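Local coordinates for S12 family peptidase (Streptomyces sp. 82F2, PDB 3WWX), which probably hydrolyses amide bonds with D-stereospecificity, as an S12-family peptidase of the beta-lactamase clan, at residues A[60-65]-A[183-188]; A[190-195]-A[244-249]; A[253-258]-A[314-319]. All blocks are in the same frame, centred on the assembly; numbering follows the deposited sequence.

Interaction 1: residues A[60-65]-A[183-188]; sequences ATVLLQ and ENRIIK
Two helices of the helical part of a beta-lactamase-type fold meet here: Thr61, Val62 and Gln65 of helix 55-68 face Arg185 and Ile186 near the end of helix 178-187. The axes of segments 60-65 and 183-187 come within 10.3 Å at 110°, a gap bridged by long side chains. Gln65 and Arg185 run past each other in opposite directions. Arg185 NH1 donates to Gln65 OE1 at 2.9 Å in a nearly straight bond (163°), and the oxygen lies at the guanidinium edge, close to its plane. The same NH1 forms a salt bridge to Glu69, a second partner for the charge. On the other branch of the amide, Gln65 NE2 donates to a water 3.1 Å away; this water donates to Arg185 O at 2.7 Å, while NE2 is also bonded to Leu259 O. The apolar half lies deeper. Ile186, extended beyond CG1 (chi2 171°), brings CD1 to 3.9 Å from Thr61 CG2 and 4.1 Å from Val62 CG2. Val62 CG1 turns instead to the Arg185 CD methylene. Phe250 of helix 244-255 covers both Thr61 and Ile186, completing a buried helix-helix contact whose more exposed side is polar, within the helical region of the S12 fold.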
ATOM      1  N   ALA A  60      -3.904   7.625  -3.952  1.00 10.24           N
ATOM      2  CA  ALA A  60      -4.845   8.559  -3.317  1.00  9.03           C
ATOM      3  C   ALA A  60      -4.330   9.987  -3.343  1.00 10.91           C
ATOM      4  O   ALA A  60      -5.103  10.920  -3.562  1.00 11.00           O
ATOM      5  CB  ALA A  60      -5.149   8.138  -1.899  1.00 10.12           C
ATOM      6  N   THR A  61      -3.040  10.167  -3.117  1.00 11.20           N
ATOM      7  CA  THR A  61      -2.453  11.512  -3.119  1.00  9.92           C
ATOM      8  C   THR A  61      -2.652  12.180  -4.474  1.00 12.38           C
ATOM      9  O   THR A  61      -3.019  13.343  -4.547  1.00 11.52           O
ATOM     10  CB  THR A  61      -0.959  11.463  -2.757  1.00 10.90           C
ATOM     11  OG1 THR A  61      -0.812  10.971  -1.420  1.00 10.73           O
ATOM     12  CG2 THR A  61      -0.324  12.864  -2.811  1.00 11.11           C
ATOM     13  N   VAL A  62      -2.441  11.443  -5.546  1.00  9.91           N
ATOM     14  CA  VAL A  62      -2.631  12.012  -6.883  1.00  9.73           C
ATOM     15  C   VAL A  62      -4.072  12.458  -7.068  1.00 13.15           C
ATOM     16  O   VAL A  62      -4.329  13.559  -7.557  1.00 12.97           O
ATOM     17  CB  VAL A  62      -2.237  11.012  -7.972  1.00 10.87           C
ATOM     18  CG1 VAL A  62      -2.679  11.501  -9.349  1.00 12.08           C
ATOM     19  CG2 VAL A  62      -0.749  10.772  -7.936  1.00 12.18           C
ATOM     20  N   LEU A  63      -5.039  11.627  -6.682  1.00 11.21           N
ATOM     21  CA  LEU A  63      -6.436  12.000  -6.871  1.00 10.52           C
ATOM     22  C   LEU A  63      -6.805  13.199  -6.028  1.00 13.65           C
ATOM     23  O   LEU A  63      -7.603  14.032  -6.456  1.00 13.63           O
ATOM     24  CB  LEU A  63      -7.368  10.836  -6.571  1.00 12.93           C
ATOM     25  CG  LEU A  63      -7.454   9.901  -7.762  1.00 11.11           C
ATOM     26  CD1 LEU A  63      -7.971   8.559  -7.314  1.00 13.91           C
ATOM     27  CD2 LEU A  63      -8.363  10.487  -8.846  1.00 12.75           C
ATOM     28  N   LEU A  64      -6.242  13.302  -4.830  1.00 10.92           N
ATOM     29  CA  LEU A  64      -6.497  14.486  -4.010  1.00 11.70           C
ATOM     30  C   LEU A  64      -5.880  15.751  -4.605  1.00 13.31           C
ATOM     31  O   LEU A  64      -6.486  16.824  -4.518  1.00 14.04           O
ATOM     32  CB  LEU A  64      -6.039  14.223  -2.568  1.00 11.93           C
ATOM     33  CG  LEU A  64      -7.005  13.312  -1.800  1.00 13.95           C
ATOM     34  CD1 LEU A  64      -6.300  12.609  -0.645  1.00 14.98           C
ATOM     35  CD2 LEU A  64      -8.193  14.121  -1.277  1.00 13.20           C
ATOM     36  N   GLN A  65      -4.712  15.642  -5.214  1.00 12.68           N
ATOM     37  CA  GLN A  65      -4.165  16.773  -5.951  1.00 12.40           C
ATOM     38  C   GLN A  65      -5.062  17.153  -7.114  1.00 14.82           C
ATOM     39  O   GLN A  65      -5.318  18.341  -7.335  1.00 15.99           O
ATOM     40  CB  GLN A  65      -2.760  16.489  -6.454  1.00 13.83           C
ATOM     41  CG  GLN A  65      -1.699  16.382  -5.366  1.00 12.23           C
ATOM     42  CD  GLN A  65      -0.311  16.399  -5.942  1.00 15.87           C
ATOM     43  OE1 GLN A  65      -0.120  16.234  -7.148  1.00 17.71           O
ATOM     44  NE2 GLN A  65       0.686  16.623  -5.088  1.00 16.79           N
ATOM     45  N   GLU A 183       4.935   9.676 -10.779  1.00 10.46           N
ATOM     46  CA  GLU A 183       6.303  10.099 -11.048  1.00 12.44           C
ATOM     47  C   GLU A 183       6.433  11.613 -11.006  1.00 13.62           C
ATOM     48  O   GLU A 183       7.302  12.143 -10.331  1.00 13.84           O
ATOM     49  CB  GLU A 183       6.764   9.572 -12.415  1.00 14.63           C
ATOM     50  CG  GLU A 183       6.961   8.091 -12.398  1.00 15.02           C
ATOM     51  CD  GLU A 183       7.105   7.465 -13.773  1.00 20.61           C
ATOM     52  OE1 GLU A 183       7.028   8.194 -14.784  1.00 23.36           O
ATOM     53  OE2 GLU A 183       7.289   6.226 -13.840  1.00 18.64           O
ATOM     54  N   ASN A 184       5.551  12.301 -11.714  1.00 14.01           N
ATOM     55  CA  ASN A 184       5.711  13.734 -11.889  1.00 15.36           C
ATOM     56  C   ASN A 184       5.248  14.567 -10.708  1.00 15.35           C
ATOM     57  O   ASN A 184       5.793  15.652 -10.455  1.00 16.83           O
ATOM     58  CB  ASN A 184       5.022  14.159 -13.182  1.00 17.33           C
ATOM     59  CG  ASN A 184       5.748  13.637 -14.400  1.00 20.42           C
ATOM     60  OD1 ASN A 184       6.956  13.392 -14.356  1.00 28.02           O
ATOM     61  ND2 ASN A 184       5.022  13.446 -15.489  1.00 29.67           N
ATOM     62  N   ARG A 185       4.271  14.061  -9.964  1.00 13.14           N
ATOM     63  CA  ARG A 185       3.713  14.794  -8.838  1.00 12.32           C
ATOM     64  C   ARG A 185       4.339  14.444  -7.498  1.00 14.78           C
ATOM     65  O   ARG A 185       4.221  15.211  -6.555  1.00 16.25           O
ATOM     66  CB  ARG A 185       2.214  14.541  -8.741  1.00 14.28           C
ATOM     67  CG  ARG A 185       1.435  15.084  -9.917  1.00 15.04           C
ATOM     68  CD  ARG A 185       0.001  14.576  -9.951  1.00 15.41           C
ATOM     69  NE  ARG A 185      -0.731  15.274 -10.998  1.00 15.20           N
ATOM     70  CZ  ARG A 185      -1.353  16.433 -10.816  1.00 16.98           C
ATOM     71  NH1 ARG A 185      -1.401  17.001  -9.619  1.00 18.15           N
ATOM     72  NH2 ARG A 185      -1.955  17.019 -11.848  1.00 18.74           N
ATOM     73  N   ILE A 186       4.956  13.271  -7.398  1.00 11.56           N
ATOM     74  CA  ILE A 186       5.465  12.808  -6.109  1.00 12.35           C
ATOM     75  C   ILE A 186       6.933  12.401  -6.167  1.00 11.05           C
ATOM     76  O   ILE A 186       7.739  12.935  -5.415  1.00 13.09           O
ATOM     77  CB  ILE A 186       4.602  11.650  -5.515  1.00 10.30           C
ATOM     78  CG1 ILE A 186       3.133  12.074  -5.411  1.00 11.52           C
ATOM     79  CG2 ILE A 186       5.126  11.241  -4.138  1.00 10.99           C
ATOM     80  CD1 ILE A 186       2.161  10.942  -5.052  1.00 12.29           C
ATOM     81  N   ILE A 187       7.281  11.408  -6.987  1.00 11.12           N
ATOM     82  CA  ILE A 187       8.636  10.896  -7.013  1.00 12.51           C
ATOM     83  C   ILE A 187       9.649  11.988  -7.367  1.00 12.34           C
ATOM     84  O   ILE A 187      10.663  12.151  -6.691  1.00 14.61           O
ATOM     85  CB  ILE A 187       8.728   9.685  -7.959  1.00 12.71           C
ATOM     86  CG1 ILE A 187       7.904   8.537  -7.373  1.00 13.08           C
ATOM     87  CG2 ILE A 187      10.170   9.237  -8.167  1.00 12.92           C
ATOM     88  CD1 ILE A 187       7.736   7.350  -8.305  1.00 12.44           C
ATOM     89  N   LYS A 188       9.374  12.741  -8.417  1.00 12.88           N
ATOM     90  CA  LYS A 188      10.339  13.751  -8.851  1.00 15.49           C
ATOM     91  C   LYS A 188      10.435  14.942  -7.881  1.00 14.36           C
ATOM     92  O   LYS A 188      11.546  15.296  -7.458  1.00 17.56           O
ATOM     93  CB  LYS A 188      10.056  14.189 -10.287  1.00 19.06           C
ATOM     94  CG  LYS A 188      10.408  13.129 -11.320  1.00 25.71           C
ATOM     95  CD  LYS A 188       9.970  13.560 -12.722  1.00 29.81           C
ATOM     96  CE  LYS A 188      10.097  12.427 -13.722  1.00 40.64           C
ATOM     97  NZ  LYS A 188      11.482  11.892 -13.759  1.00 46.85           N
TER
HETATM   98  O   HOH W   1       3.390  17.694  -6.122  1.00 24.82           O

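Interaction 2: residues A[190-195]-A[244-249]; sequences LKLRAT and SRDLQT
Asp246 presents a flat carboxylate to the turn at Leu192, Ala194 and Thr195, which encloses it on both faces. Leu192 covers one face, with its CA 3.7 Å from Asp246 CG and its CB beside it; the Ala194 methyl lies over the opposite face, its CB 3.4 Å from Asp246 OD2. Two donors grip OD2. Ala194 N bonds it at 2.8 Å from the syn side, 22° out of the carboxylate plane, and Thr195 OG1 donates at 2.7 Å to the anti lone pair. Ser242 OG is hydrogen-bonded to Thr195 OG1 as well, a second-shell hydroxyl that helps set the first. At the other edge a water 2.8 Å from Asp246 OD1, near the carboxylate plane, probably donates to it and accepts from Arg193 N. Asp246 is buried, and this set of donors, together with its position in the first turn or so of helix 244-255, would probably favour the ionised form. At the start of its own helix, Asp246 N is held by Asp243 OD1. One turn further along the helix the contact becomes apolar: Thr249 CG2, anti to its backbone N, packs 3.7 Å from Leu192 CD2, the two side chains passing in opposite directions, and lies 4.1 Å from Leu190 O. Ile187 backs both Leu192 and Thr195. The receiving backbone is well defined: Lys191, with positive phi, is the C-prime residue of a Schellman motif ending helix 178-187, and Thr195 N to Leu192 O closes the next turn. An aspartate near a helix start thus binds a type I beta turn that directly follows a Schellman helix end.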
ATOM      1  N   LEU A 190       9.862  15.184  -4.757  1.00 14.70           N
ATOM      2  CA  LEU A 190      10.443  14.789  -3.471  1.00 15.10           C
ATOM      3  C   LEU A 190      11.813  14.141  -3.627  1.00 14.23           C
ATOM      4  O   LEU A 190      12.411  13.751  -2.625  1.00 14.91           O
ATOM      5  CB  LEU A 190       9.519  13.829  -2.719  1.00 13.34           C
ATOM      6  CG  LEU A 190       8.184  14.347  -2.190  1.00 17.31           C
ATOM      7  CD1 LEU A 190       7.460  13.295  -1.408  1.00 16.12           C
ATOM      8  CD2 LEU A 190       8.366  15.588  -1.351  1.00 24.94           C
ATOM      9  N   LYS A 191      12.288  14.015  -4.863  1.00 14.81           N
ATOM     10  CA  LYS A 191      13.604  13.447  -5.141  1.00 15.26           C
ATOM     11  C   LYS A 191      13.715  12.032  -4.571  1.00 17.10           C
ATOM     12  O   LYS A 191      14.696  11.681  -3.916  1.00 16.05           O
ATOM     13  CB  LYS A 191      14.709  14.355  -4.581  1.00 19.21           C
ATOM     14  CG  LYS A 191      14.645  15.793  -5.126  1.00 23.40           C
ATOM     15  CD  LYS A 191      15.732  16.672  -4.488  1.00 27.53           C
ATOM     16  CE  LYS A 191      15.625  18.128  -4.911  1.00 33.82           C
ATOM     17  NZ  LYS A 191      15.797  18.279  -6.385  1.00 36.31           N
ATOM     18  N   LEU A 192      12.695  11.216  -4.824  1.00 13.66           N
ATOM     19  CA  LEU A 192      12.660   9.822  -4.344  1.00 13.23           C
ATOM     20  C   LEU A 192      13.419   8.899  -5.294  1.00 13.72           C
ATOM     21  O   LEU A 192      12.821   8.177  -6.116  1.00 13.91           O
ATOM     22  CB  LEU A 192      11.228   9.340  -4.181  1.00 12.00           C
ATOM     23  CG  LEU A 192      10.328  10.210  -3.308  1.00 10.80           C
ATOM     24  CD1 LEU A 192       8.998   9.538  -3.129  1.00 14.53           C
ATOM     25  CD2 LEU A 192      10.958  10.476  -1.933  1.00 11.14           C
ATOM     26  N   ARG A 193      14.741   8.930  -5.160  1.00 15.88           N
ATOM     27  CA  ARG A 193      15.636   8.311  -6.116  1.00 16.32           C
ATOM     28  C   ARG A 193      15.659   6.785  -6.064  1.00 15.28           C
ATOM     29  O   ARG A 193      16.232   6.157  -6.946  1.00 19.78           O
ATOM     30  CB  ARG A 193      17.050   8.866  -5.913  1.00 20.13           C
ATOM     31  CG  ARG A 193      17.161  10.320  -6.353  1.00 30.21           C
ATOM     32  CD  ARG A 193      18.465  10.984  -5.941  1.00 43.34           C
ATOM     33  NE  ARG A 193      18.260  12.420  -5.742  1.00 52.65           N
ATOM     34  CZ  ARG A 193      19.229  13.311  -5.569  1.00 55.89           C
ATOM     35  NH1 ARG A 193      20.501  12.931  -5.576  1.00 66.23           N
ATOM     36  NH2 ARG A 193      18.923  14.592  -5.395  1.00 48.16           N
ATOM     37  N   ALA A 194      15.049   6.189  -5.035  1.00 12.68           N
ATOM     38  CA  ALA A 194      14.996   4.735  -4.908  1.00 11.41           C
ATOM     39  C   ALA A 194      13.576   4.207  -5.156  1.00 11.66           C
ATOM     40  O   ALA A 194      13.300   3.034  -4.898  1.00 12.02           O
ATOM     41  CB  ALA A 194      15.452   4.311  -3.514  1.00 11.72           C
ATOM     42  N   THR A 195      12.698   5.060  -5.665  1.00 10.78           N
ATOM     43  CA  THR A 195      11.276   4.745  -5.791  1.00 10.13           C
ATOM     44  C   THR A 195      10.844   4.687  -7.248  1.00 12.23           C
ATOM     45  O   THR A 195      11.103   5.627  -8.012  1.00 12.39           O
ATOM     46  CB  THR A 195      10.440   5.797  -5.043  1.00 10.25           C
ATOM     47  OG1 THR A 195      10.853   5.816  -3.674  1.00  9.32           O
ATOM     48  CG2 THR A 195       8.972   5.444  -5.056  1.00 11.61           C
ATOM     49  N   SER A 244      13.559   2.159   2.549  1.00  9.87           N
ATOM     50  CA  SER A 244      13.066   2.605   3.845  1.00  9.22           C
ATOM     51  C   SER A 244      13.322   4.087   4.090  1.00 10.81           C
ATOM     52  O   SER A 244      12.737   4.640   4.998  1.00 12.62           O
ATOM     53  CB  SER A 244      13.714   1.798   4.959  1.00 10.09           C
ATOM     54  OG  SER A 244      13.525   0.398   4.765  1.00 11.32           O
ATOM     55  N   ARG A 245      14.189   4.692   3.295  1.00 10.41           N
ATOM     56  CA  ARG A 245      14.430   6.136   3.352  1.00 10.84           C
ATOM     57  C   ARG A 245      13.344   6.905   2.596  1.00  9.28           C
ATOM     58  O   ARG A 245      12.674   7.784   3.156  1.00 11.06           O
ATOM     59  CB  ARG A 245      15.790   6.468   2.759  1.00 10.03           C
ATOM     60  CG  ARG A 245      16.181   7.931   2.868  1.00 13.02           C
ATOM     61  CD  ARG A 245      17.531   8.210   2.266  1.00 19.67           C
ATOM     62  NE  ARG A 245      17.919   9.602   2.504  1.00 21.93           N
ATOM     63  CZ  ARG A 245      19.092  10.125   2.159  1.00 38.73           C
ATOM     64  NH1 ARG A 245      20.009   9.375   1.559  1.00 32.99           N
ATOM     65  NH2 ARG A 245      19.349  11.402   2.415  1.00 39.62           N
ATOM     66  N   ASP A 246      13.140   6.557   1.328  1.00  9.85           N
ATOM     67  CA  ASP A 246      12.174   7.257   0.501  1.00 10.94           C
ATOM     68  C   ASP A 246      10.770   7.144   1.084  1.00  9.49           C
ATOM     69  O   ASP A 246       9.983   8.069   0.986  1.00 10.21           O
ATOM     70  CB  ASP A 246      12.152   6.677  -0.907  1.00  9.49           C
ATOM     71  CG  ASP A 246      13.294   7.175  -1.786  1.00 10.97           C
ATOM     72  OD1 ASP A 246      14.238   7.835  -1.288  1.00 12.22           O
ATOM     73  OD2 ASP A 246      13.245   6.867  -3.005  1.00 11.37           O
ATOM     74  N   LEU A 247      10.432   5.991   1.658  1.00  9.17           N
ATOM     75  CA  LEU A 247       9.082   5.863   2.204  1.00  9.00           C
ATOM     76  C   LEU A 247       8.855   6.857   3.336  1.00  9.47           C
ATOM     77  O   LEU A 247       7.773   7.437   3.453  1.00  9.58           O
ATOM     78  CB  LEU A 247       8.773   4.438   2.654  1.00  8.75           C
ATOM     79  CG  LEU A 247       8.545   3.434   1.529  1.00  9.80           C
ATOM     80  CD1 LEU A 247       8.315   2.073   2.153  1.00 10.57           C
ATOM     81  CD2 LEU A 247       7.390   3.818   0.629  1.00 10.07           C
ATOM     82  N   GLN A 248       9.883   7.058   4.158  1.00 10.27           N
ATOM     83  CA  GLN A 248       9.784   8.069   5.206  1.00 11.31           C
ATOM     84  C   GLN A 248       9.677   9.469   4.609  1.00  9.70           C
ATOM     85  O   GLN A 248       8.840  10.275   5.032  1.00  9.87           O
ATOM     86  CB  GLN A 248      10.985   8.020   6.138  1.00 10.84           C
ATOM     87  CG  GLN A 248      11.069   6.792   6.986  1.00 10.63           C
ATOM     88  CD  GLN A 248      12.291   6.860   7.841  1.00 12.05           C
ATOM     89  OE1 GLN A 248      12.289   7.520   8.890  1.00 12.68           O
ATOM     90  NE2 GLN A 248      13.371   6.278   7.365  1.00 11.22           N
ATOM     91  N   THR A 249      10.508   9.773   3.620  1.00  8.80           N
ATOM     92  CA  THR A 249      10.441  11.094   2.981  1.00 11.09           C
ATOM     93  C   THR A 249       9.020  11.398   2.494  1.00  9.61           C
ATOM     94  O   THR A 249       8.467  12.491   2.693  1.00 11.31           O
ATOM     95  CB  THR A 249      11.421  11.159   1.810  1.00 11.65           C
ATOM     96  OG1 THR A 249      12.735  10.895   2.320  1.00 12.95           O
ATOM     97  CG2 THR A 249      11.370  12.525   1.123  1.00 13.56           C
TER
HETATM   98  O   HOH W   2      16.347   9.141  -2.566  1.00 23.10           O

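Interaction 3: residues A[253-258]-A[314-319]; sequences ALLQGR and VTRDGG
Leu255, Val314 and Gly318 form the tight part of this contact, Asp317, the Gln256 amide and Arg258 its looser solvent side. Val314 CG1 sits between its own backbone N and carbonyl carbon (chi1 68°), which points it at Leu255: CG is 3.6 Å away and CD2 3.7 Å. Leu255 CB also lies 3.6 Å from Arg316 O, and the Arg316 side chain, bent at chi2, crosses the leucine at about a right angle with CD 3.9 Å from Leu255 CD1. Gly318 CA comes within 5.1 Å of Leu255 CA, and its lack of a side chain leaves room for Gln256 CG. Towards solvent, Gln256 NE2 donates to Gly318 O at 3.1 Å, from well above the carbonyl plane (59°) and with a bent N-H angle of 141°. The other end of that amide is held by its own segment, Arg258 NE reaching Gln256 OE1. Asp317 OD1 accepts from Gly319 N, an Asx turn that overlaps the type I turn from Thr315 to Gly318. The Schellman end of helix 244-255 therefore rests on the connection between antiparallel strands 308-315 and 320-326; Trp299 of strand 297-305 touches Leu255 and Arg316, and Leu254 packs on helices 55-68 and 262-268.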
ATOM      1  N   ALA A 253       6.462  14.127   4.261  1.00 10.84           N
ATOM      2  CA  ALA A 253       5.978  15.229   3.423  1.00 10.38           C
ATOM      3  C   ALA A 253       4.468  15.240   3.337  1.00 11.25           C
ATOM      4  O   ALA A 253       3.832  16.294   3.365  1.00 12.11           O
ATOM      5  CB  ALA A 253       6.580  15.161   2.038  1.00 10.63           C
ATOM      6  N   LEU A 254       3.879  14.061   3.202  1.00  9.96           N
ATOM      7  CA  LEU A 254       2.439  13.965   3.109  1.00  9.88           C
ATOM      8  C   LEU A 254       1.729  14.492   4.353  1.00 11.40           C
ATOM      9  O   LEU A 254       0.856  15.361   4.261  1.00 11.01           O
ATOM     10  CB  LEU A 254       2.033  12.511   2.896  1.00  9.73           C
ATOM     11  CG  LEU A 254       0.528  12.262   2.719  1.00 10.05           C
ATOM     12  CD1 LEU A 254       0.007  12.894   1.452  1.00 12.60           C
ATOM     13  CD2 LEU A 254       0.275  10.747   2.667  1.00 10.29           C
ATOM     14  N   LEU A 255       2.083  13.981   5.519  1.00 10.54           N
ATOM     15  CA  LEU A 255       1.396  14.390   6.746  1.00 10.37           C
ATOM     16  C   LEU A 255       1.722  15.825   7.150  1.00 12.79           C
ATOM     17  O   LEU A 255       0.939  16.472   7.852  1.00 13.22           O
ATOM     18  CB  LEU A 255       1.670  13.408   7.902  1.00 12.33           C
ATOM     19  CG  LEU A 255       0.736  12.185   7.966  1.00 12.62           C
ATOM     20  CD1 LEU A 255      -0.706  12.579   8.222  1.00 12.79           C
ATOM     21  CD2 LEU A 255       0.846  11.332   6.718  1.00 11.40           C
ATOM     22  N   GLN A 256       2.852  16.326   6.676  1.00 11.16           N
ATOM     23  CA  GLN A 256       3.216  17.732   6.873  1.00 11.94           C
ATOM     24  C   GLN A 256       2.456  18.685   5.959  1.00 14.00           C
ATOM     25  O   GLN A 256       2.566  19.907   6.127  1.00 15.46           O
ATOM     26  CB  GLN A 256       4.714  17.925   6.653  1.00 12.60           C
ATOM     27  CG  GLN A 256       5.591  17.348   7.750  1.00 12.54           C
ATOM     28  CD  GLN A 256       7.048  17.238   7.364  1.00 13.92           C
ATOM     29  OE1 GLN A 256       7.488  17.826   6.388  1.00 14.01           O
ATOM     30  NE2 GLN A 256       7.805  16.478   8.136  1.00 14.56           N
ATOM     31  N   GLY A 257       1.712  18.164   4.995  1.00 12.32           N
ATOM     32  CA  GLY A 257       0.950  18.985   4.073  1.00 12.59           C
ATOM     33  C   GLY A 257       1.729  19.509   2.886  1.00 14.00           C
ATOM     34  O   GLY A 257       1.270  20.437   2.194  1.00 14.78           O
ATOM     35  N   ARG A 258       2.885  18.933   2.604  1.00 12.78           N
ATOM     36  CA  ARG A 258       3.703  19.452   1.509  1.00 12.74           C
ATOM     37  C   ARG A 258       3.230  19.011   0.129  1.00 14.57           C
ATOM     38  O   ARG A 258       3.703  19.545  -0.873  1.00 15.73           O
ATOM     39  CB  ARG A 258       5.170  19.091   1.696  1.00 13.46           C
ATOM     40  CG  ARG A 258       5.670  19.450   3.066  1.00 13.00           C
ATOM     41  CD  ARG A 258       7.139  19.759   3.093  1.00 12.86           C
ATOM     42  NE  ARG A 258       7.607  19.855   4.475  1.00 12.46           N
ATOM     43  CZ  ARG A 258       8.638  20.574   4.897  1.00 12.16           C
ATOM     44  NH1 ARG A 258       9.334  21.329   4.061  1.00 12.72           N
ATOM     45  NH2 ARG A 258       8.963  20.518   6.173  1.00 11.31           N
ATOM     46  N   VAL A 314       4.039   7.380  10.327  1.00  8.96           N
ATOM     47  CA  VAL A 314       4.514   8.659  10.816  1.00  9.43           C
ATOM     48  C   VAL A 314       3.538   9.228  11.841  1.00  9.90           C
ATOM     49  O   VAL A 314       2.341   8.947  11.794  1.00 11.35           O
ATOM     50  CB  VAL A 314       4.731   9.629   9.653  1.00 10.04           C
ATOM     51  CG1 VAL A 314       3.419  10.052   8.978  1.00 10.08           C
ATOM     52  CG2 VAL A 314       5.546  10.802  10.080  1.00 14.82           C
ATOM     53  N   THR A 315       4.035  10.058  12.760  1.00  9.70           N
ATOM     54  CA  THR A 315       3.124  10.801  13.624  1.00  9.91           C
ATOM     55  C   THR A 315       2.374  11.847  12.795  1.00 10.64           C
ATOM     56  O   THR A 315       2.754  12.152  11.669  1.00 11.24           O
ATOM     57  CB  THR A 315       3.894  11.433  14.799  1.00 11.99           C
ATOM     58  OG1 THR A 315       5.029  12.124  14.268  1.00 11.50           O
ATOM     59  CG2 THR A 315       4.377  10.344  15.749  1.00 12.38           C
ATOM     60  N   ARG A 316       1.297  12.400  13.343  1.00 11.79           N
ATOM     61  CA  ARG A 316       0.405  13.243  12.557  1.00 11.79           C
ATOM     62  C   ARG A 316       1.061  14.504  12.006  1.00 12.87           C
ATOM     63  O   ARG A 316       0.681  14.982  10.929  1.00 14.00           O
ATOM     64  CB  ARG A 316      -0.816  13.626  13.396  1.00 14.91           C
ATOM     65  CG  ARG A 316      -1.808  14.555  12.714  1.00 14.98           C
ATOM     66  CD  ARG A 316      -2.381  13.980  11.443  1.00 16.02           C
ATOM     67  NE  ARG A 316      -3.295  14.918  10.789  1.00 18.63           N
ATOM     68  CZ  ARG A 316      -2.905  15.887   9.968  1.00 16.34           C
ATOM     69  NH1 ARG A 316      -1.619  16.045   9.679  1.00 17.29           N
ATOM     70  NH2 ARG A 316      -3.803  16.712   9.437  1.00 21.10           N
ATOM     71  N   ASP A 317       2.027  15.054  12.733  1.00 14.28           N
ATOM     72  CA  ASP A 317       2.706  16.239  12.245  1.00 15.84           C
ATOM     73  C   ASP A 317       3.884  15.890  11.352  1.00 14.41           C
ATOM     74  O   ASP A 317       4.601  16.789  10.904  1.00 16.63           O
ATOM     75  CB  ASP A 317       3.136  17.165  13.390  1.00 15.33           C
ATOM     76  CG  ASP A 317       4.205  16.579  14.278  1.00 19.43           C
ATOM     77  OD1 ASP A 317       4.681  15.452  14.057  1.00 15.45           O
ATOM     78  OD2 ASP A 317       4.606  17.290  15.230  1.00 20.39           O
ATOM     79  N   GLY A 318       4.075  14.599  11.054  1.00 11.67           N
ATOM     80  CA  GLY A 318       5.157  14.189  10.191  1.00 12.43           C
ATOM     81  C   GLY A 318       6.553  14.233  10.799  1.00 12.25           C
ATOM     82  O   GLY A 318       7.558  14.099  10.090  1.00 14.80           O
ATOM     83  N   GLY A 319       6.635  14.358  12.123  1.00 11.80           N
ATOM     84  CA  GLY A 319       7.915  14.574  12.762  1.00 11.56           C
ATOM     85  C   GLY A 319       8.711  13.329  13.094  1.00 10.80           C
ATOM     86  O   GLY A 319       9.932  13.377  13.196  1.00 11.97           O
TER

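Helix 244-255 joins the three sites: its first turns carry interaction 2, its C-terminal end carries interaction 3, and Phe250 between them reaches interaction 1. Centres are about 14 Å apart for interactions 1 and 2 and for 2 and 3, and about 15 Å for 1 and 3. Interactions 1 and 2 are consecutive, linked by a probable hydrogen bond from Leu192 N to Ile187 O (2.9 Å). Leu190 CD2 meets Ala253 CB at 3.9 Å, and Thr61 OG1 lies 3.6 Å from Leu254 CD1. None of the contact residues lines the octane 1,8-diamine pocket, but strand 308-315, which ends in interaction 3, contributes Ser309 to that pocket near its other end.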